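Local coordinates for protein tartronic semialdehyde reductase (Salmonella typhimurium, PDB 1YB4) that catalyses the reversible, NAD(P)H-dependent reduction of tartronate semialdehyde (2-hydroxy-3-oxopropanoate) to (R)-glycerate, at residues R147-P150 with L151-L155; G140-K143 with V144-V148; P100-T103 with K104-A107; N182-A185 with V186-L190. All coordinates share one frame; numbering follows the deposited sequence.

Interaction 1: R147-P150 with L151-L155; sequences RVKP and LFDIL
K149 and D153, one helical turn apart, form a salt bridge along the outer surface of helix 142-155. From CB the lysine chain leaves with CG anti to the backbone N (chi1 -175°), then bends at the second torsion and again at the last, which turns its end along the helix toward D153. CD passes 4.0 Å from D153 OD2, CE comes to 3.6 Å from that same oxygen, and NZ closes on it at 2.8 Å. NZ meets OD2 from the syn side, 21° out of the carboxylate plane, while D153 OD1 stays at 3.3 Å from NZ; one oxygen therefore takes most of the interaction.

The inward side carries apolar packing instead. V148 CG1 sits over the centre of the F152 ring, 3.7 Å from its centroid and 14° off the normal, a CH-pi contact over one face. F152 continues onto L118 and A120 of strand 115-123, and L151 reaches I61 and F63.

The backbone is kinked at P150, which has no N-H to give, and L151 N shifts to the carbonyl three residues back. V148 O thus accepts twice: from F152 N at 3.1 Å and, from above the carbonyl plane, from L151 N at 2.8 Å. D153 N bonds K149 O in the same i to i+4 manner as F152 N to V148 O. The arrangement is that of an amphipathic, proline-kinked helix in a beta-alpha-beta crossover, here linking strands 134-139 and 158-163 of the nucleotide-binding domain.

Interaction 2: G140-K143 with V144-V148; sequences GEQK and VFDRV
E141 and F145 make the first regular bond of helix 142-155: E141, at the N-cap position, offers its carbonyl O to F145 N at 2.9 Å, nearly straight (165° at the hydrogen) and in the carbonyl plane. One residue on, Q142 O takes D146 N at 2.6 Å, a short bond reached nearly along the C=O axis. K143 O receives R147 N at 2.9 Å, but more bent, with 139° at the hydrogen. Three successive carbonyls of the opening turn are thus satisfied by three successive amides. G140, just ahead, has backbone hydrogen bonds to G163, at the end of strand 158-163.

This turn starts the helical crossover of the beta-alpha-beta unit formed by strand 134-139, helix 142-155 and strand 158-163. With CG anti to the backbone N (chi1 168°), the F145 ring is carried away from the first turn and onto I159 and L161, whereas V144 faces L118 and T91.

The side chains bond little to one another. D146 OD2 lies against the aliphatic part of Q142, 3.3 Å from its CG, and the Q142 amide does not bond it: NE2 is 3.9 Å away from that oxygen. D146 OD1 lies in plane at the edge of the F145 ring. E141 crosses V144 at a slant, with E141 OE2 3.6 Å and E141 CB 3.7 Å from V144 CG2. E141 OE2 also comes close to the like-charged D116 OD1, while D116 OD2 forms a salt bridge with R147 NH2. That same nitrogen is hydrogen-bonded to T91 OG1.

Interaction 3: P100-T103 with K104-A107; sequences PIET and KRFA
Two torsions bring R105 and E102 together: R105 places CG between its backbone N and carbonyl carbon (chi1 75°) and then runs extended to NE, while E102 bends at its second torsion. The two side chains consequently lie side by side and point the same way, with carboxylate and guanidinium planes 78° apart. R105 NH1 bonds E102 OE2 at 2.6 Å, approaching from 57° out of the carboxylate plane, so the bond does not lie in that plane. The other pair of the same salt bridge, E102 OE1 with R105 NH2, is modelled too close to be trusted in detail.

The F106 ring packs against this pair: CE1 lies 3.9 Å from the R105 guanidinium plane, over one face but offset toward its rim, and F106 CZ is 4.1 Å from E102 CB, which lies over a face of the ring. E102 O accepts F106 N at 2.9 Å, with a weak second bond from R105 N, and T103 O accepts A107 N at 2.9 Å.

At the N-terminal end, S99 takes T103 OG1 on its carbonyl O and pairs its OG with E102 N; K104 NZ bonds A196 O of the second subunit. P100 packs on helix 167-195, its side chain about 7 Å from that of K172, the predicted active-site lysine. Helix 100-111 is the crossover between strands 90-94 and 115-123, a beta-alpha-beta unit of the Rossmann-type domain.

Interaction 4: N182-A185 with V186-L190; sequences NIEA and VSEAL
Among the hydrogen bonds, I183 and S187 provide the distinctive one. S187 OG, set beside its own backbone N (chi1 -56°), turns back along the helix and gives its proton to I183 O at 2.7 Å. The same oxygen also accepts S187 N at 3.1 Å. The two donors approach from opposite faces of the carbonyl plane, so the backbone N-H and the hydroxyl of one serine grip a single acceptor and the hydroxyl is satisfied in a buried setting. The other backbone bonds are regular i to i+4: V186 N to N182 O at 3.0 Å is almost straight (171° at the hydrogen), and E188 N to E184 O and A189 N to A185 O follow the same pattern.

Acidic groups form the second kind. E184 bends at its second torsion and swings its carboxylate toward that of E188, which extends from CG; the planes stand 83° apart. The closest oxygens of the two are modelled too near each other for the detail to be relied on. The E188 carboxylate is also held by N258 N and T259 OG1 of the second subunit.

Of the remaining contacts across the two segments, V186 CG2 touches the carbonyl oxygen N182 O at 3.2 Å; apolar packing is with neighbours, A185 meeting L181 of the second subunit. Within its own chain, this part of helix 167-195 is enclosed by helix 283-290 through L286 and V283, helix 215-225 through I216, L217 and M224, and helix 257-271 through C262 and L265.

Overall arrangement
Interactions 1 and 2 are successive turns of one helix, 142-155, and share R147 and V148; interaction 3 lies on another crossover helix of the same domain, its nearest atoms about 8 Å from interaction 2. All three are partly buried: charged groups occupy outward sides, and hydrophobic ones face the sheet or adjoining helices. Interaction 4, on helix 167-195, has its centre about 34 to 38 Å from those of the rest and is wholly buried; the S187 hydroxyl is satisfied within the helix and the E188 carboxylate by the second subunit. Lysine-aspartate and arginine-glutamate bridges mark interactions 1 and 3, whereas interaction 4 sets two glutamates near each other, in detail that is doubtful.

Interaction 1: R147-P150 with L151-L155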
loop_
_atom_site.group_PDB
_atom_site.type_symbol
_atom_site.label_atom_id
_atom_site.label_comp_id
_atom_site.label_asym_id
_atom_site.label_seq_id
_atom_site.Cartn_x
_atom_site.Cartn_y
_atom_site.Cartn_z
ATOM N N ARG A 147 -16.550 40.916 -0.334
ATOM C CA ARG A 147 -16.118 41.983 -1.240
ATOM C C ARG A 147 -15.732 41.502 -2.633
ATOM O O ARG A 147 -16.081 42.122 -3.634
ATOM C CB ARG A 147 -14.945 42.746 -0.620
ATOM C CG ARG A 147 -14.400 43.881 -1.476
ATOM C CD ARG A 147 -13.600 44.842 -0.618
ATOM N NE ARG A 147 -12.338 44.275 -0.150
ATOM C CZ ARG A 147 -11.879 44.396 1.096
ATOM N NH1 ARG A 147 -12.586 45.059 2.005
ATOM N NH2 ARG A 147 -10.705 43.868 1.435
ATOM N N VAL A 148 -15.000 40.398 -2.680
ATOM C CA VAL A 148 -14.543 39.815 -3.929
ATOM C C VAL A 148 -15.625 38.919 -4.552
ATOM O O VAL A 148 -15.595 38.612 -5.745
ATOM C CB VAL A 148 -13.268 38.981 -3.656
ATOM C CG1 VAL A 148 -12.799 38.285 -4.923
ATOM C CG2 VAL A 148 -12.174 39.897 -3.085
ATOM N N LYS A 149 -16.591 38.527 -3.725
ATOM C CA LYS A 149 -17.683 37.641 -4.133
ATOM C C LYS A 149 -18.302 37.904 -5.503
ATOM O O LYS A 149 -18.513 36.966 -6.267
ATOM C CB LYS A 149 -18.776 37.638 -3.054
ATOM C CG LYS A 149 -19.922 36.656 -3.295
ATOM C CD LYS A 149 -19.425 35.254 -3.653
ATOM C CE LYS A 149 -20.551 34.232 -3.572
ATOM N NZ LYS A 149 -21.741 34.619 -4.387
ATOM N N PRO A 150 -18.617 39.173 -5.828
ATOM C CA PRO A 150 -19.214 39.496 -7.138
ATOM C C PRO A 150 -18.312 39.091 -8.313
ATOM O O PRO A 150 -18.795 38.767 -9.410
ATOM C CB PRO A 150 -19.416 41.005 -7.068
ATOM C CG PRO A 150 -19.656 41.231 -5.615
ATOM C CD PRO A 150 -18.625 40.353 -4.948
ATOM N N LEU A 151 -17.002 39.119 -8.074
ATOM C CA LEU A 151 -16.038 38.740 -9.099
ATOM C C LEU A 151 -15.989 37.218 -9.177
ATOM O O LEU A 151 -15.982 36.645 -10.264
ATOM C CB LEU A 151 -14.662 39.291 -8.757
ATOM C CG LEU A 151 -14.650 40.774 -8.399
ATOM C CD1 LEU A 151 -13.212 41.208 -8.169
ATOM C CD2 LEU A 151 -15.298 41.595 -9.507
ATOM N N PHE A 152 -15.942 36.556 -8.027
ATOM C CA PHE A 152 -15.934 35.097 -8.043
ATOM C C PHE A 152 -17.168 34.618 -8.822
ATOM O O PHE A 152 -17.097 33.638 -9.575
ATOM C CB PHE A 152 -15.991 34.524 -6.623
ATOM C CG PHE A 152 -14.697 34.623 -5.859
ATOM C CD1 PHE A 152 -13.467 34.433 -6.495
ATOM C CD2 PHE A 152 -14.706 34.850 -4.487
ATOM C CE1 PHE A 152 -12.261 34.464 -5.773
ATOM C CE2 PHE A 152 -13.500 34.881 -3.753
ATOM C CZ PHE A 152 -12.284 34.689 -4.398
ATOM N N ASP A 153 -18.288 35.329 -8.646
ATOM C CA ASP A 153 -19.557 34.983 -9.305
ATOM C C ASP A 153 -19.432 34.955 -10.812
ATOM O O ASP A 153 -20.154 34.228 -11.484
ATOM C CB ASP A 153 -20.667 35.971 -8.928
ATOM C CG ASP A 153 -21.346 35.626 -7.615
ATOM O OD1 ASP A 153 -22.053 36.495 -7.060
ATOM O OD2 ASP A 153 -21.192 34.488 -7.143
ATOM N N ILE A 154 -18.524 35.764 -11.342
ATOM C CA ILE A 154 -18.296 35.814 -12.777
ATOM C C ILE A 154 -17.403 34.650 -13.178
ATOM O O ILE A 154 -17.552 34.096 -14.256
ATOM C CB ILE A 154 -17.583 37.106 -13.178
ATOM C CG1 ILE A 154 -18.423 38.306 -12.770
ATOM C CG2 ILE A 154 -17.323 37.117 -14.670
ATOM C CD1 ILE A 154 -17.699 39.607 -12.921
ATOM N N LEU A 155 -16.487 34.271 -12.291
ATOM C CA LEU A 155 -15.541 33.194 -12.563
ATOM C C LEU A 155 -16.036 31.757 -12.376
ATOM O O LEU A 155 -15.495 30.842 -12.978
ATOM C CB LEU A 155 -14.281 33.402 -11.721
ATOM C CG LEU A 155 -13.547 34.732 -11.905
ATOM C CD1 LEU A 155 -12.409 34.849 -10.902
ATOM C CD2 LEU A 155 -13.021 34.825 -13.317
#

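Interaction 2: G140-K143 with V144-V148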
loop_
_atom_site.group_PDB
_atom_site.type_symbol
_atom_site.label_atom_id
_atom_site.label_comp_id
_atom_site.label_asym_id
_atom_site.label_seq_id
_atom_site.Cartn_x
_atom_site.Cartn_y
_atom_site.Cartn_z
ATOM N N GLY A 140 -10.263 32.753 4.179
ATOM C CA GLY A 140 -10.088 34.155 4.506
ATOM C C GLY A 140 -11.155 34.710 5.424
ATOM O O GLY A 140 -11.932 33.958 6.016
ATOM N N GLU A 141 -11.173 36.037 5.548
ATOM C CA GLU A 141 -12.143 36.744 6.375
ATOM C C GLU A 141 -13.416 36.991 5.571
ATOM O O GLU A 141 -13.349 37.453 4.432
ATOM C CB GLU A 141 -11.552 38.071 6.829
ATOM C CG GLU A 141 -10.576 37.924 7.970
ATOM C CD GLU A 141 -9.357 38.812 7.821
ATOM O OE1 GLU A 141 -8.643 38.988 8.832
ATOM O OE2 GLU A 141 -9.101 39.321 6.704
ATOM N N GLN A 142 -14.570 36.697 6.163
ATOM C CA GLN A 142 -15.852 36.868 5.474
ATOM C C GLN A 142 -16.071 38.180 4.707
ATOM O O GLN A 142 -16.391 38.144 3.518
ATOM C CB GLN A 142 -17.011 36.637 6.445
ATOM C CG GLN A 142 -18.352 36.554 5.744
ATOM C CD GLN A 142 -19.398 35.863 6.581
ATOM O OE1 GLN A 142 -19.103 34.867 7.251
ATOM N NE2 GLN A 142 -20.628 36.370 6.545
ATOM N N LYS A 143 -15.915 39.327 5.368
ATOM C CA LYS A 143 -16.102 40.625 4.695
ATOM C C LYS A 143 -15.236 40.712 3.421
ATOM O O LYS A 143 -15.676 41.236 2.398
ATOM C CB LYS A 143 -15.722 41.782 5.629
ATOM C CG LYS A 143 -16.421 41.791 6.989
ATOM C CD LYS A 143 -17.809 42.377 6.938
ATOM C CE LYS A 143 -18.448 42.344 8.317
ATOM N NZ LYS A 143 -17.648 43.071 9.341
ATOM N N VAL A 144 -14.001 40.212 3.502
ATOM C CA VAL A 144 -13.090 40.211 2.362
ATOM C C VAL A 144 -13.691 39.308 1.287
ATOM O O VAL A 144 -13.753 39.663 0.104
ATOM C CB VAL A 144 -11.711 39.657 2.760
ATOM C CG1 VAL A 144 -10.750 39.768 1.592
ATOM C CG2 VAL A 144 -11.186 40.396 3.974
ATOM N N PHE A 145 -14.131 38.131 1.709
ATOM C CA PHE A 145 -14.758 37.186 0.803
ATOM C C PHE A 145 -15.983 37.857 0.177
ATOM O O PHE A 145 -16.179 37.787 -1.031
ATOM C CB PHE A 145 -15.202 35.929 1.562
ATOM C CG PHE A 145 -16.105 35.024 0.761
ATOM C CD1 PHE A 145 -15.578 34.009 -0.028
ATOM C CD2 PHE A 145 -17.489 35.214 0.772
ATOM C CE1 PHE A 145 -16.403 33.193 -0.796
ATOM C CE2 PHE A 145 -18.330 34.406 0.008
ATOM C CZ PHE A 145 -17.784 33.390 -0.779
ATOM N N ASP A 146 -16.802 38.506 1.004
ATOM C CA ASP A 146 -18.006 39.181 0.522
ATOM C C ASP A 146 -17.689 40.250 -0.508
ATOM O O ASP A 146 -18.460 40.467 -1.440
ATOM C CB ASP A 146 -18.771 39.827 1.678
ATOM C CG ASP A 146 -19.519 38.812 2.534
ATOM O OD1 ASP A 146 -20.112 37.882 1.958
ATOM O OD2 ASP A 146 -19.529 38.956 3.782
ATOM N N ARG A 147 -16.550 40.916 -0.334
ATOM C CA ARG A 147 -16.118 41.983 -1.240
ATOM C C ARG A 147 -15.732 41.502 -2.633
ATOM O O ARG A 147 -16.081 42.122 -3.634
ATOM C CB ARG A 147 -14.945 42.746 -0.620
ATOM C CG ARG A 147 -14.400 43.881 -1.476
ATOM C CD ARG A 147 -13.600 44.842 -0.618
ATOM N NE ARG A 147 -12.338 44.275 -0.150
ATOM C CZ ARG A 147 -11.879 44.396 1.096
ATOM N NH1 ARG A 147 -12.586 45.059 2.005
ATOM N NH2 ARG A 147 -10.705 43.868 1.435
ATOM N N VAL A 148 -15.000 40.398 -2.680
ATOM C CA VAL A 148 -14.543 39.815 -3.929
ATOM C C VAL A 148 -15.625 38.919 -4.552
ATOM O O VAL A 148 -15.595 38.612 -5.745
ATOM C CB VAL A 148 -13.268 38.981 -3.656
ATOM C CG1 VAL A 148 -12.799 38.285 -4.923
ATOM C CG2 VAL A 148 -12.174 39.897 -3.085
#

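Interaction 3: P100-T103 with K104-A107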
loop_
_atom_site.group_PDB
_atom_site.type_symbol
_atom_site.label_atom_id
_atom_site.label_comp_id
_atom_site.label_asym_id
_atom_site.label_seq_id
_atom_site.Cartn_x
_atom_site.Cartn_y
_atom_site.Cartn_z
ATOM N N PRO A 100 -0.802 24.427 1.364
ATOM C CA PRO A 100 -1.642 24.940 2.451
ATOM C C PRO A 100 -0.820 25.615 3.556
ATOM O O PRO A 100 -1.146 26.720 3.984
ATOM C CB PRO A 100 -2.370 23.688 2.940
ATOM C CG PRO A 100 -2.505 22.877 1.663
ATOM C CD PRO A 100 -1.133 23.017 1.069
ATOM N N ILE A 101 0.248 24.946 3.997
ATOM C CA ILE A 101 1.135 25.477 5.037
ATOM C C ILE A 101 1.808 26.787 4.579
ATOM O O ILE A 101 1.950 27.738 5.361
ATOM C CB ILE A 101 2.259 24.460 5.410
ATOM C CG1 ILE A 101 1.655 23.164 5.957
ATOM C CG2 ILE A 101 3.186 25.064 6.443
ATOM C CD1 ILE A 101 0.925 22.335 4.922
ATOM N N GLU A 102 2.228 26.821 3.314
ATOM C CA GLU A 102 2.872 27.995 2.731
ATOM C C GLU A 102 1.908 29.166 2.705
ATOM O O GLU A 102 2.233 30.267 3.133
ATOM C CB GLU A 102 3.301 27.700 1.294
ATOM C CG GLU A 102 4.286 26.590 1.179
ATOM C CD GLU A 102 5.580 26.952 1.830
ATOM O OE1 GLU A 102 6.319 27.775 1.247
ATOM O OE2 GLU A 102 5.844 26.427 2.932
ATOM N N THR A 103 0.721 28.917 2.167
ATOM C CA THR A 103 -0.298 29.948 2.080
ATOM C C THR A 103 -0.499 30.604 3.441
ATOM O O THR A 103 -0.679 31.817 3.526
ATOM C CB THR A 103 -1.626 29.364 1.571
ATOM O OG1 THR A 103 -1.482 29.002 0.189
ATOM C CG2 THR A 103 -2.753 30.376 1.719
ATOM N N LYS A 104 -0.453 29.802 4.502
ATOM C CA LYS A 104 -0.616 30.324 5.849
ATOM C C LYS A 104 0.359 31.467 6.080
ATOM O O LYS A 104 -0.036 32.528 6.561
ATOM C CB LYS A 104 -0.361 29.228 6.888
ATOM C CG LYS A 104 -1.402 28.103 6.931
ATOM C CD LYS A 104 -2.599 28.450 7.815
ATOM C CE LYS A 104 -3.553 27.262 7.963
ATOM N NZ LYS A 104 -2.943 26.101 8.676
ATOM N N ARG A 105 1.626 31.271 5.728
ATOM C CA ARG A 105 2.594 32.336 5.958
ATOM C C ARG A 105 2.627 33.440 4.901
ATOM O O ARG A 105 2.994 34.571 5.204
ATOM C CB ARG A 105 3.997 31.768 6.195
ATOM C CG ARG A 105 4.725 31.266 4.978
ATOM C CD ARG A 105 6.219 31.157 5.288
ATOM N NE ARG A 105 6.979 30.566 4.192
ATOM C CZ ARG A 105 6.896 29.290 3.823
ATOM N NH1 ARG A 105 6.079 28.457 4.464
ATOM N NH2 ARG A 105 7.635 28.849 2.812
ATOM N N PHE A 106 2.250 33.135 3.667
ATOM C CA PHE A 106 2.222 34.180 2.644
ATOM C C PHE A 106 1.169 35.191 3.098
ATOM O O PHE A 106 1.384 36.408 3.067
ATOM C CB PHE A 106 1.810 33.606 1.285
ATOM C CG PHE A 106 2.842 32.713 0.653
ATOM C CD1 PHE A 106 4.027 32.403 1.318
ATOM C CD2 PHE A 106 2.628 32.182 -0.619
ATOM C CE1 PHE A 106 4.983 31.575 0.723
ATOM C CE2 PHE A 106 3.576 31.353 -1.223
ATOM C CZ PHE A 106 4.759 31.048 -0.550
ATOM N N ALA A 107 0.033 34.655 3.537
ATOM C CA ALA A 107 -1.093 35.449 4.005
ATOM C C ALA A 107 -0.704 36.418 5.107
ATOM O O ALA A 107 -0.827 37.629 4.933
ATOM C CB ALA A 107 -2.220 34.532 4.491
#

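Interaction 4: N182-A185 with V186-L190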
loop_
_atom_site.group_PDB
_atom_site.type_symbol
_atom_site.label_atom_id
_atom_site.label_comp_id
_atom_site.label_asym_id
_atom_site.label_seq_id
_atom_site.Cartn_x
_atom_site.Cartn_y
_atom_site.Cartn_z
ATOM N N ASN A 182 -11.352 7.775 -5.254
ATOM C CA ASN A 182 -12.637 7.288 -5.786
ATOM C C ASN A 182 -12.437 6.710 -7.185
ATOM O O ASN A 182 -12.988 5.649 -7.511
ATOM C CB ASN A 182 -13.671 8.408 -5.822
ATOM C CG ASN A 182 -14.337 8.613 -4.486
ATOM O OD1 ASN A 182 -13.795 8.222 -3.449
ATOM N ND2 ASN A 182 -15.514 9.236 -4.493
ATOM N N ILE A 183 -11.629 7.386 -8.001
ATOM C CA ILE A 183 -11.357 6.894 -9.347
ATOM C C ILE A 183 -10.665 5.534 -9.263
ATOM O O ILE A 183 -10.992 4.616 -10.011
ATOM C CB ILE A 183 -10.457 7.877 -10.161
ATOM C CG1 ILE A 183 -11.246 9.146 -10.494
ATOM C CG2 ILE A 183 -10.004 7.227 -11.449
ATOM C CD1 ILE A 183 -10.407 10.272 -11.131
ATOM N N GLU A 184 -9.720 5.394 -8.339
ATOM C CA GLU A 184 -9.002 4.138 -8.209
ATOM C C GLU A 184 -9.947 3.050 -7.710
ATOM O O GLU A 184 -9.860 1.889 -8.127
ATOM C CB GLU A 184 -7.818 4.316 -7.260
ATOM C CG GLU A 184 -6.708 3.278 -7.409
ATOM C CD GLU A 184 -6.980 1.999 -6.639
ATOM O OE1 GLU A 184 -7.831 2.019 -5.721
ATOM O OE2 GLU A 184 -6.319 0.979 -6.941
ATOM N N ALA A 185 -10.865 3.425 -6.829
ATOM C CA ALA A 185 -11.814 2.457 -6.303
ATOM C C ALA A 185 -12.696 1.877 -7.416
ATOM O O ALA A 185 -12.836 0.660 -7.536
ATOM C CB ALA A 185 -12.666 3.091 -5.212
ATOM N N VAL A 186 -13.285 2.742 -8.233
ATOM C CA VAL A 186 -14.131 2.276 -9.331
ATOM C C VAL A 186 -13.308 1.362 -10.259
ATOM O O VAL A 186 -13.824 0.368 -10.784
ATOM C CB VAL A 186 -14.714 3.485 -10.133
ATOM C CG1 VAL A 186 -15.691 3.004 -11.211
ATOM C CG2 VAL A 186 -15.424 4.435 -9.161
ATOM N N SER A 187 -12.027 1.687 -10.434
ATOM C CA SER A 187 -11.123 0.898 -11.285
ATOM C C SER A 187 -10.902 -0.534 -10.760
ATOM O O SER A 187 -10.911 -1.504 -11.524
ATOM C CB SER A 187 -9.761 1.597 -11.388
ATOM O OG SER A 187 -9.880 2.932 -11.856
ATOM N N GLU A 188 -10.698 -0.659 -9.453
ATOM C CA GLU A 188 -10.458 -1.960 -8.841
ATOM C C GLU A 188 -11.710 -2.832 -8.845
ATOM O O GLU A 188 -11.635 -4.036 -9.067
ATOM C CB GLU A 188 -9.960 -1.784 -7.399
ATOM C CG GLU A 188 -8.476 -1.501 -7.287
ATOM C CD GLU A 188 -7.950 -1.560 -5.852
ATOM O OE1 GLU A 188 -8.427 -2.401 -5.048
ATOM O OE2 GLU A 188 -7.031 -0.774 -5.532
ATOM N N ALA A 189 -12.858 -2.208 -8.596
ATOM C CA ALA A 189 -14.143 -2.905 -8.563
ATOM C C ALA A 189 -14.593 -3.402 -9.942
ATOM O O ALA A 189 -15.019 -4.549 -10.089
ATOM C CB ALA A 189 -15.198 -1.985 -7.969
ATOM N N LEU A 190 -14.496 -2.540 -10.949
ATOM C CA LEU A 190 -14.911 -2.912 -12.297
ATOM C C LEU A 190 -13.930 -3.880 -12.985
ATOM O O LEU A 190 -14.357 -4.865 -13.598
ATOM C CB LEU A 190 -15.134 -1.649 -13.137
ATOM C CG LEU A 190 -16.330 -0.807 -12.676
ATOM C CD1 LEU A 190 -16.428 0.481 -13.464
ATOM C CD2 LEU A 190 -17.600 -1.594 -12.864
#